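PDB 4MY0: GCN5-related N-acetyltransferase from Kribbella flavida, which binds acetyl-CoA and probably transfers its acetyl group to an amine, perhaps that of an aminoglycoside. Local coordinates for residues 6-11 with 56-61; 11-16 with 51-56. All coordinates share one frame; numbering follows the deposited sequence.

How the interactions relate
Interactions 1 and 2 are successive halves of one antiparallel pairing, strand 8-12 against strand 53-58, within the N-terminal GNAT domain. Their centres lie about 12 Å apart, they share Val11 and Val56, and they meet where Leu10 CD1 packs 3.5 Å from Gly55 O. Interaction 1 is the outer half, ending in the turn that leads into strand 61-75; interaction 2 is the buried half, where strand 8-12 ends and the chain leaves through a loop for helices 18-26 and 34-49, to return as strand 53-58. Interaction 1 comes nearer the cofactor: the side chain of Val56 is about 8 Å from the bound coenzyme A derivative and about 6 Å from Gly100, an acetyl-CoA-binding residue.

Interaction 1: residues 6-11 with 56-61; sequences DDLRLV and VVSGDE
Two backbone hydrogen bonds join Arg9 and Val57 as a hydrogen-bonded antiparallel pair, Arg9 N to Val57 O at 2.9 Å and Val57 N to Arg9 O at 2.8 Å, so strand 8-12 is paired antiparallel with strand 53-58 in the GNAT fold. On one face, Leu8 CD2 rests on Val56 CG1 (3.9 Å) and on the CB of Ser58; helix 99-113 covers Leu8 and Val56, through Val99 among others. On the other, Arg9 lies alongside Val57, its guanidinium laid over CG2 of that valine, a beta-branched residue suited to an extended chain. Val11 crosses Val57 at about a right angle.

Beyond Leu8 the pairing loosens, Gly59 N reaching Asp7 O only weakly. Here Ser58 OG, anti to its backbone N (chi1 -176°), donates to Asp6 OD1 at 2.9 Å, from above the carboxylate plane, and accepts a weak hydrogen bond from Asp7 N. Tyr94 OH also bonds OD1, and Asn2 N bonds OD2. An alanine at Asp6 would remove the carboxylate and would probably loosen the N-terminal segment from Ser58 and Tyr94. Ser58 opens a type II' turn; Gly59 suits its positive phi (67°), and Glu61 N closes it on Ser58 O at 3.1 Å.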
ATOM      1  N   ASP C   6     -23.221  24.708 -34.979  1.00 30.41           N
ATOM      2  CA  ASP C   6     -21.867  24.227 -35.249  1.00 27.37           C
ATOM      3  C   ASP C   6     -21.545  24.327 -36.731  1.00 32.23           C
ATOM      4  O   ASP C   6     -22.420  24.150 -37.575  1.00 31.21           O
ATOM      5  CB  ASP C   6     -21.672  22.775 -34.787  1.00 25.89           C
ATOM      6  CG  ASP C   6     -21.528  22.656 -33.276  1.00 33.55           C
ATOM      7  OD1 ASP C   6     -21.038  23.623 -32.656  1.00 35.22           O
ATOM      8  OD2 ASP C   6     -21.905  21.601 -32.710  1.00 36.55           O
ATOM      9  N   ASP C   7     -20.285  24.612 -37.041  1.00 27.32           N
ATOM     10  CA  ASP C   7     -19.831  24.595 -38.432  1.00 38.36           C
ATOM     11  C   ASP C   7     -18.465  23.932 -38.413  1.00 34.55           C
ATOM     12  O   ASP C   7     -17.429  24.602 -38.451  1.00 36.07           O
ATOM     13  CB  ASP C   7     -19.754  26.016 -38.996  1.00 46.62           C
ATOM     14  CG  ASP C   7     -19.158  26.064 -40.396  1.00 57.71           C
ATOM     15  OD1 ASP C   7     -19.225  25.037 -41.113  1.00 60.70           O
ATOM     16  OD2 ASP C   7     -18.619  27.133 -40.769  1.00 61.86           O
ATOM     17  N   LEU C   8     -18.468  22.609 -38.322  1.00 33.59           N
ATOM     18  CA  LEU C   8     -17.248  21.869 -38.039  1.00 35.40           C
ATOM     19  C   LEU C   8     -16.409  21.677 -39.289  1.00 36.08           C
ATOM     20  O   LEU C   8     -16.904  21.220 -40.314  1.00 38.14           O
ATOM     21  CB  LEU C   8     -17.578  20.511 -37.413  1.00 33.45           C
ATOM     22  CG  LEU C   8     -18.211  20.557 -36.026  1.00 33.74           C
ATOM     23  CD1 LEU C   8     -19.103  19.347 -35.822  1.00 31.83           C
ATOM     24  CD2 LEU C   8     -17.118  20.631 -34.955  1.00 29.48           C
ATOM     25  N   ARG C   9     -15.134  22.033 -39.206  1.00 33.24           N
ATOM     26  CA  ARG C   9     -14.240  21.787 -40.325  1.00 36.40           C
ATOM     27  C   ARG C   9     -12.790  21.596 -39.905  1.00 32.08           C
ATOM     28  O   ARG C   9     -12.321  22.123 -38.879  1.00 25.49           O
ATOM     29  CB  ARG C   9     -14.358  22.885 -41.383  1.00 41.69           C
ATOM     30  CG  ARG C   9     -13.991  24.233 -40.858  1.00 46.14           C
ATOM     31  CD  ARG C   9     -14.460  25.370 -41.759  1.00 52.52           C
ATOM     32  NE  ARG C   9     -14.174  26.633 -41.084  1.00 56.22           N
ATOM     33  CZ  ARG C   9     -13.009  27.271 -41.166  1.00 56.69           C
ATOM     34  NH1 ARG C   9     -12.032  26.784 -41.928  1.00 54.95           N
ATOM     35  NH2 ARG C   9     -12.826  28.403 -40.499  1.00 58.25           N
ATOM     36  N   LEU C  10     -12.093  20.828 -40.734  1.00 27.23           N
ATOM     37  CA  LEU C  10     -10.705  20.493 -40.515  1.00 31.77           C
ATOM     38  C   LEU C  10      -9.883  21.713 -40.887  1.00 31.53           C
ATOM     39  O   LEU C  10     -10.196  22.381 -41.856  1.00 30.88           O
ATOM     40  CB  LEU C  10     -10.348  19.327 -41.424  1.00 29.99           C
ATOM     41  CG  LEU C  10      -8.904  18.875 -41.368  1.00 29.69           C
ATOM     42  CD1 LEU C  10      -8.722  18.045 -40.122  1.00 22.03           C
ATOM     43  CD2 LEU C  10      -8.538  18.113 -42.646  1.00 32.82           C
ATOM     44  N   VAL C  11      -8.854  22.035 -40.111  1.00 30.08           N
ATOM     45  CA  VAL C  11      -7.977  23.149 -40.475  1.00 29.80           C
ATOM     46  C   VAL C  11      -6.537  22.781 -40.175  1.00 32.42           C
ATOM     47  O   VAL C  11      -6.270  21.757 -39.525  1.00 29.18           O
ATOM     48  CB  VAL C  11      -8.274  24.416 -39.656  1.00 31.54           C
ATOM     49  CG1 VAL C  11      -9.644  24.981 -39.983  1.00 31.93           C
ATOM     50  CG2 VAL C  11      -8.129  24.115 -38.156  1.00 29.62           C
ATOM     51  N   VAL C  56      -9.640  20.611 -35.684  1.00 20.71           N
ATOM     52  CA  VAL C  56     -11.008  20.837 -36.125  1.00 21.19           C
ATOM     53  C   VAL C  56     -11.516  22.103 -35.447  1.00 26.67           C
ATOM     54  O   VAL C  56     -11.305  22.274 -34.241  1.00 22.47           O
ATOM     55  CB  VAL C  56     -11.933  19.671 -35.762  1.00 23.87           C
ATOM     56  CG1 VAL C  56     -13.392  20.056 -36.040  1.00 24.73           C
ATOM     57  CG2 VAL C  56     -11.549  18.431 -36.559  1.00 23.06           C
ATOM     58  N   VAL C  57     -12.138  23.011 -36.207  1.00 28.17           N
ATOM     59  CA  VAL C  57     -12.808  24.149 -35.580  1.00 31.01           C
ATOM     60  C   VAL C  57     -14.318  24.067 -35.758  1.00 33.84           C
ATOM     61  O   VAL C  57     -14.811  23.364 -36.650  1.00 30.21           O
ATOM     62  CB  VAL C  57     -12.333  25.526 -36.109  1.00 34.93           C
ATOM     63  CG1 VAL C  57     -10.853  25.748 -35.817  1.00 32.37           C
ATOM     64  CG2 VAL C  57     -12.660  25.688 -37.604  1.00 36.00           C
ATOM     65  N   SER C  58     -15.034  24.772 -34.881  1.00 33.32           N
ATOM     66  CA  SER C  58     -16.457  25.048 -35.035  1.00 37.20           C
ATOM     67  C   SER C  58     -16.595  26.566 -35.018  1.00 36.38           C
ATOM     68  O   SER C  58     -16.389  27.206 -33.976  1.00 35.50           O
ATOM     69  CB  SER C  58     -17.256  24.426 -33.886  1.00 38.77           C
ATOM     70  OG  SER C  58     -18.651  24.606 -34.073  1.00 38.53           O
ATOM     71  N   GLY C  59     -16.929  27.152 -36.166  1.00 39.33           N
ATOM     72  CA  GLY C  59     -16.829  28.592 -36.313  1.00 36.60           C
ATOM     73  C   GLY C  59     -15.351  28.925 -36.265  1.00 39.36           C
ATOM     74  O   GLY C  59     -14.582  28.423 -37.090  1.00 41.49           O
ATOM     75  N   ASP C  60     -14.945  29.742 -35.294  1.00 44.24           N
ATOM     76  CA  ASP C  60     -13.519  29.983 -35.061  1.00 50.68           C
ATOM     77  C   ASP C  60     -13.030  29.468 -33.694  1.00 45.70           C
ATOM     78  O   ASP C  60     -11.979  29.880 -33.204  1.00 47.85           O
ATOM     79  CB  ASP C  60     -13.158  31.463 -35.266  1.00 63.42           C
ATOM     80  CG  ASP C  60     -14.072  32.401 -34.506  1.00 74.85           C
ATOM     81  OD1 ASP C  60     -13.878  32.547 -33.279  1.00 78.93           O
ATOM     82  OD2 ASP C  60     -14.973  33.000 -35.137  1.00 77.36           O
ATOM     83  N   GLU C  61     -13.784  28.557 -33.087  1.00 37.35           N
ATOM     84  CA  GLU C  61     -13.333  27.917 -31.855  1.00 36.67           C
ATOM     85  C   GLU C  61     -12.648  26.574 -32.159  1.00 31.78           C
ATOM     86  O   GLU C  61     -13.213  25.730 -32.869  1.00 27.60           O
ATOM     87  CB  GLU C  61     -14.514  27.691 -30.912  1.00 42.75           C
ATOM     88  CG  GLU C  61     -14.187  27.897 -29.447  1.00 55.30           C
ATOM     89  CD  GLU C  61     -14.141  29.372 -29.064  1.00 65.90           C
ATOM     90  OE1 GLU C  61     -15.153  30.079 -29.273  1.00 66.92           O
ATOM     91  OE2 GLU C  61     -13.091  29.823 -28.557  1.00 70.48           O
TER

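Interaction 2: residues 11-16 with 51-56; sequences VDITET and GRFLGV
Ile13 fills the tight side of this contact. Its CG1, anti to the carbonyl carbon (chi1 -71°), lies against the backbone of Leu54 and 3.9 Å from Phe53 CD2, while CG2 sits over one face of the Phe53 ring, offset toward the rim. CD1 reaches Gly55 CA at 3.9 Å; a side chain at Gly55 would collide with that methyl, which is why glycine suits the place. Leu18 and Val21 of helix 18-26 pack against both large side chains, and Ala44 of helix 34-49 adds to the cover on Phe53.

The backbone beneath is the inner end of the antiparallel pairing between strands 8-12 and 53-58 in the GNAT domain. Val11 and Gly55 form a hydrogen-bonded pair, Val11 N to Gly55 O at 2.7 Å and Gly55 N to Val11 O at 3.0 Å, each donor above the carbonyl plane. Past the strand end, Ile13 N still reaches Phe53 O at 2.9 Å.

The looser side belongs to Asp12, an exposed residue running alongside Leu54. Its OD1 comes 3.3 Å from Leu54 CD2, and its polar partner is Arg110 of helix 99-113, in a salt bridge through OD1; an aspartate suits this strand end, where it can pair with that arginine. Arg110 also donates to Gly51 O, and Gly51, at positive phi (71°), ends the preceding helix in a Schellman motif, with Arg52 N bonded to Phe47 O.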
ATOM      1  N   VAL C  11      -8.854  22.035 -40.111  1.00 30.08           N
ATOM      2  CA  VAL C  11      -7.977  23.149 -40.475  1.00 29.80           C
ATOM      3  C   VAL C  11      -6.537  22.781 -40.175  1.00 32.42           C
ATOM      4  O   VAL C  11      -6.270  21.757 -39.525  1.00 29.18           O
ATOM      5  CB  VAL C  11      -8.274  24.416 -39.656  1.00 31.54           C
ATOM      6  CG1 VAL C  11      -9.644  24.981 -39.983  1.00 31.93           C
ATOM      7  CG2 VAL C  11      -8.129  24.115 -38.156  1.00 29.62           C
ATOM      8  N   ASP C  12      -5.619  23.619 -40.654  1.00 26.66           N
ATOM      9  CA  ASP C  12      -4.232  23.592 -40.216  1.00 39.61           C
ATOM     10  C   ASP C  12      -4.143  24.542 -39.030  1.00 35.57           C
ATOM     11  O   ASP C  12      -4.495  25.718 -39.147  1.00 34.22           O
ATOM     12  CB  ASP C  12      -3.296  24.076 -41.334  1.00 44.65           C
ATOM     13  CG  ASP C  12      -3.052  23.017 -42.411  1.00 51.09           C
ATOM     14  OD1 ASP C  12      -3.717  21.958 -42.391  1.00 50.63           O
ATOM     15  OD2 ASP C  12      -2.194  23.251 -43.292  1.00 58.31           O
ATOM     16  N   ILE C  13      -3.689  24.029 -37.891  1.00 32.02           N
ATOM     17  CA  ILE C  13      -3.555  24.833 -36.676  1.00 31.21           C
ATOM     18  C   ILE C  13      -2.486  25.890 -36.900  1.00 31.86           C
ATOM     19  O   ILE C  13      -1.399  25.581 -37.404  1.00 32.42           O
ATOM     20  CB  ILE C  13      -3.181  23.953 -35.452  1.00 32.36           C
ATOM     21  CG1 ILE C  13      -4.372  23.090 -35.034  1.00 32.48           C
ATOM     22  CG2 ILE C  13      -2.732  24.816 -34.272  1.00 27.25           C
ATOM     23  CD1 ILE C  13      -5.553  23.909 -34.514  1.00 34.63           C
ATOM     24  N   THR C  14      -2.796  27.138 -36.559  1.00 33.18           N
ATOM     25  CA  THR C  14      -1.811  28.215 -36.633  1.00 39.08           C
ATOM     26  C   THR C  14      -1.216  28.523 -35.258  1.00 38.31           C
ATOM     27  O   THR C  14      -1.726  28.066 -34.234  1.00 35.22           O
ATOM     28  CB  THR C  14      -2.431  29.500 -37.195  1.00 42.26           C
ATOM     29  OG1 THR C  14      -3.505  29.918 -36.341  1.00 46.26           O
ATOM     30  CG2 THR C  14      -2.966  29.258 -38.599  1.00 38.99           C
ATOM     31  N   GLU C  15      -0.152  29.322 -35.251  1.00 39.12           N
ATOM     32  CA  GLU C  15       0.559  29.676 -34.026  1.00 43.46           C
ATOM     33  C   GLU C  15      -0.330  30.391 -33.005  1.00 42.23           C
ATOM     34  O   GLU C  15      -0.197  30.182 -31.797  1.00 41.40           O
ATOM     35  CB  GLU C  15       1.786  30.530 -34.367  1.00 50.59           C
ATOM     36  CG  GLU C  15       2.628  30.932 -33.162  1.00 57.27           C
ATOM     37  CD  GLU C  15       4.074  31.241 -33.525  1.00 62.09           C
ATOM     38  OE1 GLU C  15       4.410  31.239 -34.729  1.00 64.30           O
ATOM     39  OE2 GLU C  15       4.877  31.477 -32.598  1.00 62.48           O
ATOM     40  N   THR C  16      -1.252  31.218 -33.490  1.00 39.57           N
ATOM     41  CA  THR C  16      -2.147  31.963 -32.607  1.00 41.18           C
ATOM     42  C   THR C  16      -3.266  31.089 -32.017  1.00 41.19           C
ATOM     43  O   THR C  16      -3.946  31.500 -31.082  1.00 42.23           O
ATOM     44  CB  THR C  16      -2.777  33.176 -33.327  1.00 41.77           C
ATOM     45  OG1 THR C  16      -3.549  32.718 -34.445  1.00 43.27           O
ATOM     46  CG2 THR C  16      -1.700  34.135 -33.820  1.00 40.08           C
ATOM     47  N   GLY C  51       3.495  21.994 -41.378  1.00 32.78           N
ATOM     48  CA  GLY C  51       2.215  21.472 -41.835  1.00 28.99           C
ATOM     49  C   GLY C  51       1.869  20.150 -41.168  1.00 31.84           C
ATOM     50  O   GLY C  51       1.181  19.301 -41.746  1.00 30.69           O
ATOM     51  N   ARG C  52       2.340  19.978 -39.939  1.00 25.58           N
ATOM     52  CA  ARG C  52       2.109  18.731 -39.220  1.00 28.03           C
ATOM     53  C   ARG C  52       1.318  18.928 -37.919  1.00 27.42           C
ATOM     54  O   ARG C  52       1.453  18.149 -36.958  1.00 25.57           O
ATOM     55  CB  ARG C  52       3.446  18.012 -38.975  1.00 28.80           C
ATOM     56  CG  ARG C  52       4.108  17.452 -40.255  1.00 31.59           C
ATOM     57  CD  ARG C  52       5.624  17.290 -40.111  1.00 35.37           C
ATOM     58  NE  ARG C  52       5.982  16.981 -38.738  1.00 44.95           N
ATOM     59  CZ  ARG C  52       6.996  17.527 -38.077  1.00 43.13           C
ATOM     60  NH1 ARG C  52       7.789  18.403 -38.669  1.00 38.47           N
ATOM     61  NH2 ARG C  52       7.217  17.181 -36.818  1.00 45.20           N
ATOM     62  N   PHE C  53       0.469  19.954 -37.901  1.00 25.40           N
ATOM     63  CA  PHE C  53      -0.422  20.196 -36.760  1.00 25.96           C
ATOM     64  C   PHE C  53      -1.845  20.443 -37.281  1.00 28.10           C
ATOM     65  O   PHE C  53      -2.149  21.525 -37.815  1.00 25.66           O
ATOM     66  CB  PHE C  53       0.059  21.411 -35.953  1.00 25.07           C
ATOM     67  CG  PHE C  53      -0.242  21.325 -34.479  1.00 30.12           C
ATOM     68  CD1 PHE C  53       0.671  21.797 -33.549  1.00 23.39           C
ATOM     69  CD2 PHE C  53      -1.439  20.772 -34.022  1.00 29.55           C
ATOM     70  CE1 PHE C  53       0.408  21.714 -32.177  1.00 25.47           C
ATOM     71  CE2 PHE C  53      -1.713  20.683 -32.657  1.00 28.46           C
ATOM     72  CZ  PHE C  53      -0.781  21.151 -31.727  1.00 26.49           C
ATOM     73  N   LEU C  54      -2.710  19.447 -37.134  1.00 21.60           N
ATOM     74  CA  LEU C  54      -4.069  19.548 -37.654  1.00 28.13           C
ATOM     75  C   LEU C  54      -5.080  19.798 -36.543  1.00 28.58           C
ATOM     76  O   LEU C  54      -4.851  19.439 -35.385  1.00 20.22           O
ATOM     77  CB  LEU C  54      -4.444  18.289 -38.433  1.00 28.80           C
ATOM     78  CG  LEU C  54      -3.670  18.143 -39.750  1.00 34.29           C
ATOM     79  CD1 LEU C  54      -3.884  16.791 -40.316  1.00 35.77           C
ATOM     80  CD2 LEU C  54      -4.127  19.178 -40.746  1.00 33.83           C
ATOM     81  N   GLY C  55      -6.196  20.427 -36.892  1.00 27.65           N
ATOM     82  CA  GLY C  55      -7.243  20.641 -35.914  1.00 25.84           C
ATOM     83  C   GLY C  55      -8.621  20.633 -36.539  1.00 27.01           C
ATOM     84  O   GLY C  55      -8.759  20.623 -37.772  1.00 26.81           O
ATOM     85  N   VAL C  56      -9.640  20.611 -35.684  1.00 20.71           N
ATOM     86  CA  VAL C  56     -11.008  20.837 -36.125  1.00 21.19           C
ATOM     87  C   VAL C  56     -11.516  22.103 -35.447  1.00 26.67           C
ATOM     88  O   VAL C  56     -11.305  22.274 -34.241  1.00 22.47           O
ATOM     89  CB  VAL C  56     -11.933  19.671 -35.762  1.00 23.87           C
ATOM     90  CG1 VAL C  56     -13.392  20.056 -36.040  1.00 24.73           C
ATOM     91  CG2 VAL C  56     -11.549  18.431 -36.559  1.00 23.06           C
TER